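Local coordinates for protein organophosphorus hydrolase (Pseudomonas pseudoalcaligenes, PDB 4LE6) that probably hydrolyses organophosphate triesters at a two-zinc centre of the metallo-beta-lactamase fold, at residues A293-P298 and Y310-V315; D247-L250 and V254-A257; Y37-L42 and E46-Y51. All coordinates share one frame; numbering follows the deposited sequence.

Contact 1: A293-P298 and Y310-V315; sequences AHLPFP and YAWVPV. With ZN (zinc ion), chain K.
L295 meets W312 where the loop after strand 289-292 passes beside strand 310-314, outermost of its sheet within the chain, and this pair is the tight part of the contact. Methyl CD1 of L295 sits over one face of the indole, 3.6 Å from the centroid of the six-membered ring and 15° off its normal, a CH-pi contact; its shortest approach is 3.5 Å, to CH2 of W312. With CG anti to the backbone N (chi1 174°), W312 swings its ring across to the loop, and the neighbouring ring of F256 packs against it. The loop is one of the metal-binding loops of the αβ/βα sandwich: beside L295, H294 binds a zinc ion through NE2 at 2.1 Å, while its ND1 is hydrogen-bonded to A88 O. D143, H144 and D247 complete the protein ligands of that zinc. Packing is much looser on the other flank. There a water lies in the plane of the indole at its edge, accepting from W312 NE1 at 2.9 Å and donating to P296 O at 2.7 Å; no direct hydrogen bond joins the two segments. Farther along, P298, preceded by a cis peptide bond, only brushes V315, CG to CG1 at 4.4 Å.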
ATOM      1  N   ALA A 293      -7.234  -9.107   8.700  1.00 17.74           N
ATOM      2  CA  ALA A 293      -8.560  -8.661   8.304  1.00 18.64           C
ATOM      3  C   ALA A 293      -8.778  -7.170   8.485  1.00 20.66           C
ATOM      4  O   ALA A 293      -9.576  -6.558   7.757  1.00 17.87           O
ATOM      5  CB  ALA A 293      -9.610  -9.429   9.074  1.00 21.20           C
ATOM      6  N   HIS A 294      -8.096  -6.567   9.455  1.00 22.36           N
ATOM      7  CA  HIS A 294      -8.306  -5.140   9.736  1.00 21.03           C
ATOM      8  C   HIS A 294      -7.040  -4.303   9.640  1.00 20.18           C
ATOM      9  O   HIS A 294      -6.980  -3.169  10.140  1.00 20.06           O
ATOM     10  CB  HIS A 294      -8.981  -4.965  11.098  1.00 22.39           C
ATOM     11  CG  HIS A 294     -10.318  -5.634  11.168  1.00 25.56           C
ATOM     12  ND1 HIS A 294     -11.336  -5.337  10.287  1.00 24.37           N
ATOM     13  CD2 HIS A 294     -10.789  -6.615  11.972  1.00 23.81           C
ATOM     14  CE1 HIS A 294     -12.379  -6.100  10.550  1.00 21.40           C
ATOM     15  NE2 HIS A 294     -12.071  -6.892  11.563  1.00 21.62           N
ATOM     16  N   LEU A 295      -6.045  -4.839   8.951  1.00 17.80           N
ATOM     17  CA  LEU A 295      -4.840  -4.080   8.653  1.00 18.77           C
ATOM     18  C   LEU A 295      -5.116  -3.302   7.358  1.00 18.91           C
ATOM     19  O   LEU A 295      -5.985  -3.701   6.587  1.00 18.76           O
ATOM     20  CB  LEU A 295      -3.634  -5.017   8.505  1.00 18.35           C
ATOM     21  CG  LEU A 295      -3.342  -5.856   9.755  1.00 20.32           C
ATOM     22  CD1 LEU A 295      -2.172  -6.800   9.505  1.00 22.65           C
ATOM     23  CD2 LEU A 295      -3.063  -4.975  10.969  1.00 19.89           C
ATOM     24  N   PRO A 296      -4.413  -2.182   7.141  1.00 17.63           N
ATOM     25  CA  PRO A 296      -4.629  -1.386   5.926  1.00 18.25           C
ATOM     26  C   PRO A 296      -4.460  -2.248   4.687  1.00 17.98           C
ATOM     27  O   PRO A 296      -3.491  -2.998   4.581  1.00 18.28           O
ATOM     28  CB  PRO A 296      -3.561  -0.306   6.024  1.00 17.88           C
ATOM     29  CG  PRO A 296      -3.270  -0.194   7.492  1.00 19.67           C
ATOM     30  CD  PRO A 296      -3.352  -1.602   7.979  1.00 18.83           C
ATOM     31  N   PHE A 297      -5.451  -2.204   3.807  1.00 20.80           N
ATOM     32  CA  PHE A 297      -5.506  -3.104   2.661  1.00 22.06           C
ATOM     33  C   PHE A 297      -4.254  -2.890   1.822  1.00 20.81           C
ATOM     34  O   PHE A 297      -3.827  -1.739   1.660  1.00 20.05           O
ATOM     35  CB  PHE A 297      -6.754  -2.783   1.825  1.00 20.94           C
ATOM     36  CG  PHE A 297      -6.851  -3.591   0.596  1.00 19.79           C
ATOM     37  CD1 PHE A 297      -7.395  -4.861   0.641  1.00 17.53           C
ATOM     38  CD2 PHE A 297      -6.354  -3.111  -0.607  1.00 21.30           C
ATOM     39  CE1 PHE A 297      -7.449  -5.646  -0.494  1.00 17.45           C
ATOM     40  CE2 PHE A 297      -6.409  -3.891  -1.742  1.00 20.75           C
ATOM     41  CZ  PHE A 297      -6.959  -5.164  -1.681  1.00 16.49           C
ATOM     42  N   PRO A 298      -3.690  -3.962   1.237  1.00 16.72           N
ATOM     43  CA  PRO A 298      -4.094  -5.372   1.156  1.00 17.44           C
ATOM     44  C   PRO A 298      -3.921  -6.184   2.450  1.00 20.30           C
ATOM     45  O   PRO A 298      -4.264  -7.360   2.485  1.00 19.46           O
ATOM     46  CB  PRO A 298      -3.184  -5.929   0.055  1.00 16.15           C
ATOM     47  CG  PRO A 298      -1.986  -5.095   0.103  1.00 16.32           C
ATOM     48  CD  PRO A 298      -2.461  -3.711   0.461  1.00 16.37           C
ATOM     49  N   TYR A 310       5.944  -4.069  18.830  1.00 25.92           N
ATOM     50  CA  TYR A 310       6.197  -4.557  17.479  1.00 25.30           C
ATOM     51  C   TYR A 310       5.926  -3.464  16.458  1.00 25.66           C
ATOM     52  O   TYR A 310       5.440  -2.394  16.810  1.00 25.55           O
ATOM     53  CB  TYR A 310       5.302  -5.776  17.176  1.00 24.23           C
ATOM     54  CG  TYR A 310       5.577  -6.939  18.109  1.00 24.89           C
ATOM     55  CD1 TYR A 310       4.963  -7.016  19.354  1.00 25.50           C
ATOM     56  CD2 TYR A 310       6.474  -7.939  17.762  1.00 25.05           C
ATOM     57  CE1 TYR A 310       5.234  -8.072  20.232  1.00 26.38           C
ATOM     58  CE2 TYR A 310       6.753  -8.997  18.641  1.00 25.87           C
ATOM     59  CZ  TYR A 310       6.132  -9.045  19.871  1.00 26.39           C
ATOM     60  OH  TYR A 310       6.389 -10.075  20.742  1.00 29.97           O
ATOM     61  N   ALA A 311       6.250  -3.745  15.199  1.00 25.06           N
ATOM     62  CA  ALA A 311       5.934  -2.853  14.093  1.00 25.63           C
ATOM     63  C   ALA A 311       5.414  -3.688  12.929  1.00 24.00           C
ATOM     64  O   ALA A 311       5.819  -4.839  12.755  1.00 26.59           O
ATOM     65  CB  ALA A 311       7.156  -2.056  13.671  1.00 30.44           C
ATOM     66  N   TRP A 312       4.509  -3.101  12.153  1.00 22.65           N
ATOM     67  CA  TRP A 312       3.943  -3.718  10.953  1.00 23.75           C
ATOM     68  C   TRP A 312       4.702  -3.186   9.748  1.00 22.69           C
ATOM     69  O   TRP A 312       4.923  -1.985   9.656  1.00 25.50           O
ATOM     70  CB  TRP A 312       2.482  -3.312  10.842  1.00 24.37           C
ATOM     71  CG  TRP A 312       1.779  -3.740   9.592  1.00 22.67           C
ATOM     72  CD1 TRP A 312       1.166  -2.930   8.674  1.00 23.41           C
ATOM     73  CD2 TRP A 312       1.564  -5.087   9.142  1.00 18.61           C
ATOM     74  NE1 TRP A 312       0.606  -3.698   7.666  1.00 21.62           N
ATOM     75  CE2 TRP A 312       0.839  -5.019   7.935  1.00 18.87           C
ATOM     76  CE3 TRP A 312       1.926  -6.344   9.636  1.00 20.08           C
ATOM     77  CZ2 TRP A 312       0.470  -6.159   7.219  1.00 18.43           C
ATOM     78  CZ3 TRP A 312       1.555  -7.480   8.913  1.00 22.64           C
ATOM     79  CH2 TRP A 312       0.837  -7.372   7.728  1.00 21.87           C
ATOM     80  N   VAL A 313       5.122  -4.079   8.857  1.00 22.02           N
ATOM     81  CA  VAL A 313       5.822  -3.694   7.644  1.00 21.57           C
ATOM     82  C   VAL A 313       5.013  -4.191   6.460  1.00 23.00           C
ATOM     83  O   VAL A 313       5.003  -5.393   6.166  1.00 23.55           O
ATOM     84  CB  VAL A 313       7.252  -4.256   7.590  1.00 23.05           C
ATOM     85  CG1 VAL A 313       7.956  -3.796   6.304  1.00 23.11           C
ATOM     86  CG2 VAL A 313       8.041  -3.784   8.801  1.00 25.84           C
ATOM     87  N   PRO A 314       4.291  -3.275   5.792  1.00 23.58           N
ATOM     88  CA  PRO A 314       3.439  -3.716   4.684  1.00 23.08           C
ATOM     89  C   PRO A 314       4.263  -4.092   3.465  1.00 23.42           C
ATOM     90  O   PRO A 314       5.332  -3.529   3.236  1.00 19.61           O
ATOM     91  CB  PRO A 314       2.584  -2.487   4.382  1.00 21.00           C
ATOM     92  CG  PRO A 314       3.417  -1.306   4.868  1.00 23.25           C
ATOM     93  CD  PRO A 314       4.244  -1.816   6.002  1.00 25.19           C
ATOM     94  N   VAL A 315       3.765  -5.047   2.695  1.00 20.13           N
ATOM     95  CA  VAL A 315       4.418  -5.432   1.463  1.00 22.11           C
ATOM     96  C   VAL A 315       4.488  -4.233   0.526  1.00 22.94           C
ATOM     97  O   VAL A 315       3.618  -3.345   0.540  1.00 20.84           O
ATOM     98  CB  VAL A 315       3.657  -6.587   0.783  1.00 21.05           C
ATOM     99  CG1 VAL A 315       2.309  -6.117   0.318  1.00 20.11           C
ATOM    100  CG2 VAL A 315       4.462  -7.174  -0.357  1.00 26.12           C
TER
HETATM  101 ZN    ZN K 406     -13.478  -8.218  12.261  1.00 20.50          ZN
HETATM  102  O   HOH W   1      -0.861  -2.914   5.302  1.00 17.01           O
HETATM  103  O   HOH W   2     -14.833  -8.291  13.481  1.00 14.52           O

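Contact 2: D247-L250 and V254-A257; sequences DILL and VQFA. With ZN (zinc ion), chain J; ZN (zinc ion), chain K.
L249, Q255 and F256 carry this contact, which folds a zinc-binding loop back on the short, weakly bonded helix 252-255 that follows it. L249 takes the largest share. Its CG lies between the backbone N and the carbonyl carbon (chi1 61°), and its two methyls both touch F256: CD2 stands above the middle of the ring, 3.8 Å from its centroid and 10° off the normal, a CH-pi contact, while CD1 reaches CE2 of F256 at 3.7 Å. Q255 works by polarity instead. Extended beyond CG, its side chain brings OE1 to the backbone N of L250 at 2.7 Å, with an N-H...O angle of 160°. The same oxygen accepts from the backbone N of N251, and NE2 donates to V261 O; the buried amide is thus held at both ends, which fixes its rotation. OE1 also lies 3.4 Å from CB of L249. At the start of the loop D247 bridges the two zinc ions through the single oxygen OD2, 2.2 Å from the zinc ion of chain J and 2.1 Å from that of chain K, alongside a shared water, an arrangement characteristic of dinuclear metallo-beta-lactamase-fold hydrolases. The loop leaves strand 240-246; helix 269-286 packs on L249, Q255 and F256 through R276 and L280, and helix 67-76 receives V254, while the backbone of F256 hydrogen-bonds that of Y310 in strand 310-314.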
ATOM      1  N   ASP A 247      -8.756 -11.382  13.402  1.00 19.50           N
ATOM      2  CA  ASP A 247      -8.859 -10.184  14.215  1.00 21.13           C
ATOM      3  C   ASP A 247      -7.899 -10.180  15.419  1.00 24.20           C
ATOM      4  O   ASP A 247      -8.251  -9.703  16.505  1.00 22.85           O
ATOM      5  CB  ASP A 247     -10.312 -10.022  14.670  1.00 20.82           C
ATOM      6  CG  ASP A 247     -11.217  -9.513  13.559  1.00 22.96           C
ATOM      7  OD1 ASP A 247     -10.801  -9.565  12.383  1.00 20.02           O
ATOM      8  OD2 ASP A 247     -12.346  -9.069  13.864  1.00 20.55           O
ATOM      9  N   ILE A 248      -6.685 -10.687  15.214  1.00 23.90           N
ATOM     10  CA  ILE A 248      -5.602 -10.577  16.205  1.00 25.24           C
ATOM     11  C   ILE A 248      -5.431  -9.142  16.675  1.00 26.17           C
ATOM     12  O   ILE A 248      -5.142  -8.877  17.838  1.00 26.42           O
ATOM     13  CB  ILE A 248      -4.253 -11.036  15.592  1.00 26.70           C
ATOM     14  CG1 ILE A 248      -4.319 -12.520  15.243  1.00 28.59           C
ATOM     15  CG2 ILE A 248      -3.066 -10.732  16.535  1.00 27.34           C
ATOM     16  CD1 ILE A 248      -4.774 -13.427  16.408  1.00 30.79           C
ATOM     17  N   LEU A 249      -5.610  -8.198  15.768  1.00 24.98           N
ATOM     18  CA  LEU A 249      -5.670  -6.822  16.197  1.00 28.22           C
ATOM     19  C   LEU A 249      -6.488  -6.023  15.220  1.00 25.24           C
ATOM     20  O   LEU A 249      -6.702  -6.423  14.077  1.00 24.26           O
ATOM     21  CB  LEU A 249      -4.285  -6.217  16.426  1.00 32.36           C
ATOM     22  CG  LEU A 249      -3.289  -6.116  15.276  1.00 31.63           C
ATOM     23  CD1 LEU A 249      -3.432  -4.779  14.542  1.00 27.53           C
ATOM     24  CD2 LEU A 249      -1.887  -6.275  15.834  1.00 29.88           C
ATOM     25  N   LEU A 250      -6.971  -4.911  15.730  1.00 23.08           N
ATOM     26  CA  LEU A 250      -7.948  -4.086  15.065  1.00 29.86           C
ATOM     27  C   LEU A 250      -7.376  -2.745  14.622  1.00 29.31           C
ATOM     28  O   LEU A 250      -7.936  -2.111  13.740  1.00 27.96           O
ATOM     29  CB  LEU A 250      -9.083  -3.821  16.039  1.00 38.16           C
ATOM     30  CG  LEU A 250     -10.481  -3.922  15.447  1.00 52.75           C
ATOM     31  CD1 LEU A 250     -11.060  -5.313  15.705  1.00 53.28           C
ATOM     32  CD2 LEU A 250     -11.322  -2.826  16.057  1.00 64.60           C
ATOM     33  N   VAL A 254      -1.802   1.288  16.918  1.00 29.76           N
ATOM     34  CA  VAL A 254      -1.786   1.232  18.381  1.00 30.34           C
ATOM     35  C   VAL A 254      -1.309  -0.114  18.904  1.00 29.63           C
ATOM     36  O   VAL A 254      -0.497  -0.158  19.823  1.00 26.88           O
ATOM     37  CB  VAL A 254      -3.190   1.507  18.957  1.00 25.98           C
ATOM     38  CG1 VAL A 254      -3.224   1.340  20.472  1.00 26.69           C
ATOM     39  CG2 VAL A 254      -3.667   2.883  18.574  1.00 25.68           C
ATOM     40  N   GLN A 255      -1.819  -1.203  18.328  1.00 24.81           N
ATOM     41  CA  GLN A 255      -1.711  -2.517  18.952  1.00 28.62           C
ATOM     42  C   GLN A 255      -0.470  -3.321  18.558  1.00 28.19           C
ATOM     43  O   GLN A 255      -0.200  -4.357  19.152  1.00 25.65           O
ATOM     44  CB  GLN A 255      -2.972  -3.339  18.668  1.00 28.77           C
ATOM     45  CG  GLN A 255      -4.236  -2.773  19.329  1.00 27.84           C
ATOM     46  CD  GLN A 255      -5.469  -3.601  19.016  1.00 27.48           C
ATOM     47  OE1 GLN A 255      -5.944  -3.607  17.887  1.00 27.16           O
ATOM     48  NE2 GLN A 255      -5.972  -4.323  20.003  1.00 26.37           N
ATOM     49  N   PHE A 256       0.268  -2.875  17.545  1.00 25.79           N
ATOM     50  CA  PHE A 256       1.611  -3.400  17.337  1.00 25.47           C
ATOM     51  C   PHE A 256       2.518  -2.788  18.390  1.00 27.50           C
ATOM     52  O   PHE A 256       3.184  -3.512  19.144  1.00 26.83           O
ATOM     53  CB  PHE A 256       2.114  -3.097  15.932  1.00 24.50           C
ATOM     54  CG  PHE A 256       1.540  -4.009  14.874  1.00 22.81           C
ATOM     55  CD1 PHE A 256       2.051  -5.279  14.689  1.00 21.49           C
ATOM     56  CD2 PHE A 256       0.505  -3.586  14.054  1.00 21.01           C
ATOM     57  CE1 PHE A 256       1.533  -6.122  13.699  1.00 21.39           C
ATOM     58  CE2 PHE A 256      -0.015  -4.421  13.071  1.00 22.87           C
ATOM     59  CZ  PHE A 256       0.496  -5.689  12.895  1.00 21.53           C
ATOM     60  N   ALA A 257       2.515  -1.459  18.482  1.00 26.27           N
ATOM     61  CA  ALA A 257       3.348  -0.787  19.483  1.00 26.49           C
ATOM     62  C   ALA A 257       2.941  -1.160  20.918  1.00 27.74           C
ATOM     63  O   ALA A 257       3.794  -1.316  21.794  1.00 27.96           O
ATOM     64  CB  ALA A 257       3.295   0.714  19.296  1.00 27.76           C
TER
HETATM   65 ZN    ZN J 405     -14.208  -9.737  14.920  1.00 24.94          ZN
HETATM   66 ZN    ZN K 406     -13.478  -8.218  12.261  1.00 20.50          ZN
HETATM   67  O   HOH W   2     -14.833  -8.291  13.481  1.00 14.52           O

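Contact 3: Y37-L42 and E46-Y51; sequences YYRMAL and EVTALY
A beta hairpin at the margin of a six-stranded mixed sheet pairs Y37-L42 with E46-Y51, antiparallel, the axes approaching to 4.4 Å with 160° between their directions. Y38 with A49 and M40 with V47 are the hydrogen-bonded pairs, each joined by two backbone bonds: Y38 N to A49 O spans 2.9 Å, and M40 N to V47 O 2.8 Å. Between them R39 and T48 form a non-hydrogen-bonded pair whose side chains do the polar work. R39 bends at chi2 and chi3 (88° and 68°), which turns the guanidinium across to the neighbouring strand, where NH2 donates to T48 OG1 at 2.8 Å, with the oxygen at the edge of the guanidinium, in its plane. E46 sits differently: OE1 is 3.9 Å from R39 NE and well out of that plane, a long salt bridge of charge alone. Strand 37-42 is one of the two outermost strands of this sheet within the chain, and strand 85-95 pairs with the other side of strand 45-57. The second subunit meets the hairpin here: its T32 O accepts from R39 NE, and the backbone N of its K31 donates to E46 OE1, while E46 OE2 bonds Y127 OH within the chain. On the face bearing Y38, M40, V47 and A49 the contacts are apolar, Y38 CB lying 4.2 Å from A49 CB. Beyond them, L42 CB rests against V47 CG2 at 4.0 Å.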
ATOM      1  N   TYR A  37      -8.396  -5.424  -5.106  1.00 17.77           N
ATOM      2  CA  TYR A  37      -7.695  -6.689  -5.036  1.00 18.25           C
ATOM      3  C   TYR A  37      -6.211  -6.507  -5.221  1.00 20.36           C
ATOM      4  O   TYR A  37      -5.760  -5.552  -5.869  1.00 18.79           O
ATOM      5  CB  TYR A  37      -8.247  -7.725  -6.029  1.00 17.58           C
ATOM      6  CG  TYR A  37      -7.974  -7.455  -7.496  1.00 20.18           C
ATOM      7  CD1 TYR A  37      -8.858  -6.706  -8.259  1.00 21.89           C
ATOM      8  CD2 TYR A  37      -6.858  -7.991  -8.127  1.00 19.55           C
ATOM      9  CE1 TYR A  37      -8.629  -6.478  -9.597  1.00 20.41           C
ATOM     10  CE2 TYR A  37      -6.618  -7.766  -9.466  1.00 18.83           C
ATOM     11  CZ  TYR A  37      -7.497  -7.002 -10.192  1.00 19.68           C
ATOM     12  OH  TYR A  37      -7.260  -6.779 -11.529  1.00 21.17           O
ATOM     13  N   TYR A  38      -5.454  -7.419  -4.627  1.00 20.59           N
ATOM     14  CA  TYR A  38      -4.001  -7.368  -4.738  1.00 19.38           C
ATOM     15  C   TYR A  38      -3.396  -8.769  -4.779  1.00 18.83           C
ATOM     16  O   TYR A  38      -3.675  -9.578  -3.902  1.00 17.98           O
ATOM     17  CB  TYR A  38      -3.393  -6.593  -3.557  1.00 19.91           C
ATOM     18  CG  TYR A  38      -1.902  -6.493  -3.670  1.00 19.67           C
ATOM     19  CD1 TYR A  38      -1.327  -5.583  -4.537  1.00 22.37           C
ATOM     20  CD2 TYR A  38      -1.056  -7.331  -2.942  1.00 17.85           C
ATOM     21  CE1 TYR A  38       0.036  -5.490  -4.676  1.00 22.13           C
ATOM     22  CE2 TYR A  38       0.325  -7.239  -3.081  1.00 17.32           C
ATOM     23  CZ  TYR A  38       0.860  -6.304  -3.958  1.00 20.30           C
ATOM     24  OH  TYR A  38       2.224  -6.145  -4.155  1.00 21.28           O
ATOM     25  N   ARG A  39      -2.546  -9.031  -5.776  1.00 18.70           N
ATOM     26  CA  ARG A  39      -1.955 -10.356  -5.975  1.00 17.86           C
ATOM     27  C   ARG A  39      -0.558 -10.484  -5.355  1.00 20.21           C
ATOM     28  O   ARG A  39       0.273  -9.585  -5.497  1.00 22.45           O
ATOM     29  CB  ARG A  39      -1.843 -10.646  -7.464  1.00 20.44           C
ATOM     30  CG  ARG A  39      -1.912 -12.122  -7.809  1.00 19.43           C
ATOM     31  CD  ARG A  39      -3.348 -12.566  -7.996  1.00 23.92           C
ATOM     32  NE  ARG A  39      -3.929 -11.965  -9.187  1.00 24.34           N
ATOM     33  CZ  ARG A  39      -5.227 -11.942  -9.465  1.00 22.90           C
ATOM     34  NH1 ARG A  39      -5.645 -11.379 -10.588  1.00 20.00           N
ATOM     35  NH2 ARG A  39      -6.110 -12.480  -8.634  1.00 22.94           N
ATOM     36  N   MET A  40      -0.304 -11.607  -4.689  1.00 21.94           N
ATOM     37  CA  MET A  40       1.023 -11.912  -4.173  1.00 20.81           C
ATOM     38  C   MET A  40       1.334 -13.394  -4.312  1.00 22.12           C
ATOM     39  O   MET A  40       0.494 -14.253  -4.028  1.00 23.08           O
ATOM     40  CB  MET A  40       1.129 -11.524  -2.698  1.00 21.72           C
ATOM     41  CG  MET A  40       2.556 -11.506  -2.181  1.00 28.00           C
ATOM     42  SD  MET A  40       2.642 -11.238  -0.392  1.00 29.68           S
ATOM     43  CE  MET A  40       2.199 -12.861   0.248  1.00 21.00           C
ATOM     44  N   ALA A  41       2.560 -13.705  -4.699  1.00 25.04           N
ATOM     45  CA  ALA A  41       2.979 -15.095  -4.756  1.00 25.82           C
ATOM     46  C   ALA A  41       3.388 -15.539  -3.359  1.00 25.63           C
ATOM     47  O   ALA A  41       3.962 -14.775  -2.596  1.00 25.52           O
ATOM     48  CB  ALA A  41       4.134 -15.267  -5.724  1.00 26.66           C
ATOM     49  N   LEU A  42       3.068 -16.772  -3.012  1.00 23.77           N
ATOM     50  CA  LEU A  42       3.568 -17.369  -1.780  1.00 21.57           C
ATOM     51  C   LEU A  42       3.980 -18.783  -2.145  1.00 23.98           C
ATOM     52  O   LEU A  42       3.132 -19.672  -2.175  1.00 22.15           O
ATOM     53  CB  LEU A  42       2.475 -17.389  -0.715  1.00 20.20           C
ATOM     54  CG  LEU A  42       2.938 -17.955   0.627  1.00 23.19           C
ATOM     55  CD1 LEU A  42       3.557 -16.847   1.475  1.00 23.38           C
ATOM     56  CD2 LEU A  42       1.792 -18.601   1.315  1.00 23.78           C
ATOM     57  N   GLU A  46      -0.977 -18.799  -4.923  1.00 19.69           N
ATOM     58  CA  GLU A  46      -1.299 -17.423  -5.296  1.00 19.98           C
ATOM     59  C   GLU A  46      -2.271 -16.816  -4.290  1.00 20.36           C
ATOM     60  O   GLU A  46      -3.355 -17.355  -4.037  1.00 20.57           O
ATOM     61  CB  GLU A  46      -1.907 -17.394  -6.682  1.00 21.52           C
ATOM     62  CG  GLU A  46      -2.397 -16.037  -7.122  1.00 25.85           C
ATOM     63  CD  GLU A  46      -3.433 -16.182  -8.206  1.00 29.82           C
ATOM     64  OE1 GLU A  46      -3.157 -15.790  -9.355  1.00 29.91           O
ATOM     65  OE2 GLU A  46      -4.516 -16.721  -7.899  1.00 31.07           O
ATOM     66  N   VAL A  47      -1.877 -15.687  -3.714  1.00 17.82           N
ATOM     67  CA  VAL A  47      -2.716 -14.974  -2.759  1.00 18.03           C
ATOM     68  C   VAL A  47      -3.352 -13.776  -3.447  1.00 19.39           C
ATOM     69  O   VAL A  47      -2.656 -12.974  -4.083  1.00 18.67           O
ATOM     70  CB  VAL A  47      -1.879 -14.480  -1.570  1.00 24.35           C
ATOM     71  CG1 VAL A  47      -2.736 -13.734  -0.566  1.00 26.95           C
ATOM     72  CG2 VAL A  47      -1.151 -15.656  -0.914  1.00 25.72           C
ATOM     73  N   THR A  48      -4.675 -13.673  -3.353  1.00 18.80           N
ATOM     74  CA  THR A  48      -5.388 -12.486  -3.789  1.00 16.61           C
ATOM     75  C   THR A  48      -6.054 -11.852  -2.568  1.00 18.15           C
ATOM     76  O   THR A  48      -7.008 -12.411  -2.029  1.00 17.97           O
ATOM     77  CB  THR A  48      -6.461 -12.787  -4.846  1.00 15.67           C
ATOM     78  OG1 THR A  48      -5.858 -13.350  -6.010  1.00 18.60           O
ATOM     79  CG2 THR A  48      -7.159 -11.510  -5.274  1.00 18.77           C
ATOM     80  N   ALA A  49      -5.532 -10.702  -2.132  1.00 17.60           N
ATOM     81  CA  ALA A  49      -6.169  -9.938  -1.066  1.00 15.21           C
ATOM     82  C   ALA A  49      -7.391  -9.259  -1.648  1.00 14.60           C
ATOM     83  O   ALA A  49      -7.331  -8.759  -2.796  1.00 16.85           O
ATOM     84  CB  ALA A  49      -5.212  -8.891  -0.508  1.00 19.59           C
ATOM     85  N   LEU A  50      -8.481  -9.242  -0.873  1.00 15.20           N
ATOM     86  CA  LEU A  50      -9.765  -8.696  -1.322  1.00 15.72           C
ATOM     87  C   LEU A  50     -10.331  -7.708  -0.304  1.00 16.11           C
ATOM     88  O   LEU A  50     -10.501  -8.042   0.864  1.00 18.95           O
ATOM     89  CB  LEU A  50     -10.786  -9.823  -1.495  1.00 14.93           C
ATOM     90  CG  LEU A  50     -10.416 -10.896  -2.515  1.00 15.00           C
ATOM     91  CD1 LEU A  50     -11.407 -12.026  -2.430  1.00 15.48           C
ATOM     92  CD2 LEU A  50     -10.399 -10.289  -3.924  1.00 16.79           C
ATOM     93  N   TYR A  51     -10.672  -6.514  -0.770  1.00 16.23           N
ATOM     94  CA  TYR A  51     -11.150  -5.435   0.089  1.00 20.26           C
ATOM     95  C   TYR A  51     -12.661  -5.500   0.204  1.00 21.26           C
ATOM     96  O   TYR A  51     -13.342  -5.614  -0.806  1.00 22.45           O
ATOM     97  CB  TYR A  51     -10.732  -4.122  -0.546  1.00 21.86           C
ATOM     98  CG  TYR A  51     -11.020  -2.857   0.215  1.00 20.54           C
ATOM     99  CD1 TYR A  51     -10.447  -2.610   1.463  1.00 20.35           C
ATOM    100  CD2 TYR A  51     -11.823  -1.863  -0.343  1.00 24.14           C
ATOM    101  CE1 TYR A  51     -10.700  -1.410   2.140  1.00 25.11           C
ATOM    102  CE2 TYR A  51     -12.063  -0.666   0.329  1.00 24.48           C
ATOM    103  CZ  TYR A  51     -11.502  -0.450   1.558  1.00 23.93           C
ATOM    104  OH  TYR A  51     -11.758   0.747   2.206  1.00 21.45           O
TER

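From the N terminus, contact 3 comes first, closing the tight turn between strands 37-42 and 45-57 at the margin of one sheet. Contact 2 then closes the short loop from strand 240-246 into helix 252-255, and contact 1 spans a longer excursion through strand 300-305 in the second sheet. The three follow in series, neither nesting nor crossing. Contacts 1 and 2 share a zinc ion and its water and touch again through strand 310-314. Contacts 2 and 3 stay about 12 Å apart at their nearest atoms. The loop 293-298 links the two sheets: it follows strand 289-292 of one and packs, through F297 and P298, on Y51, A49 and Y38 of the other.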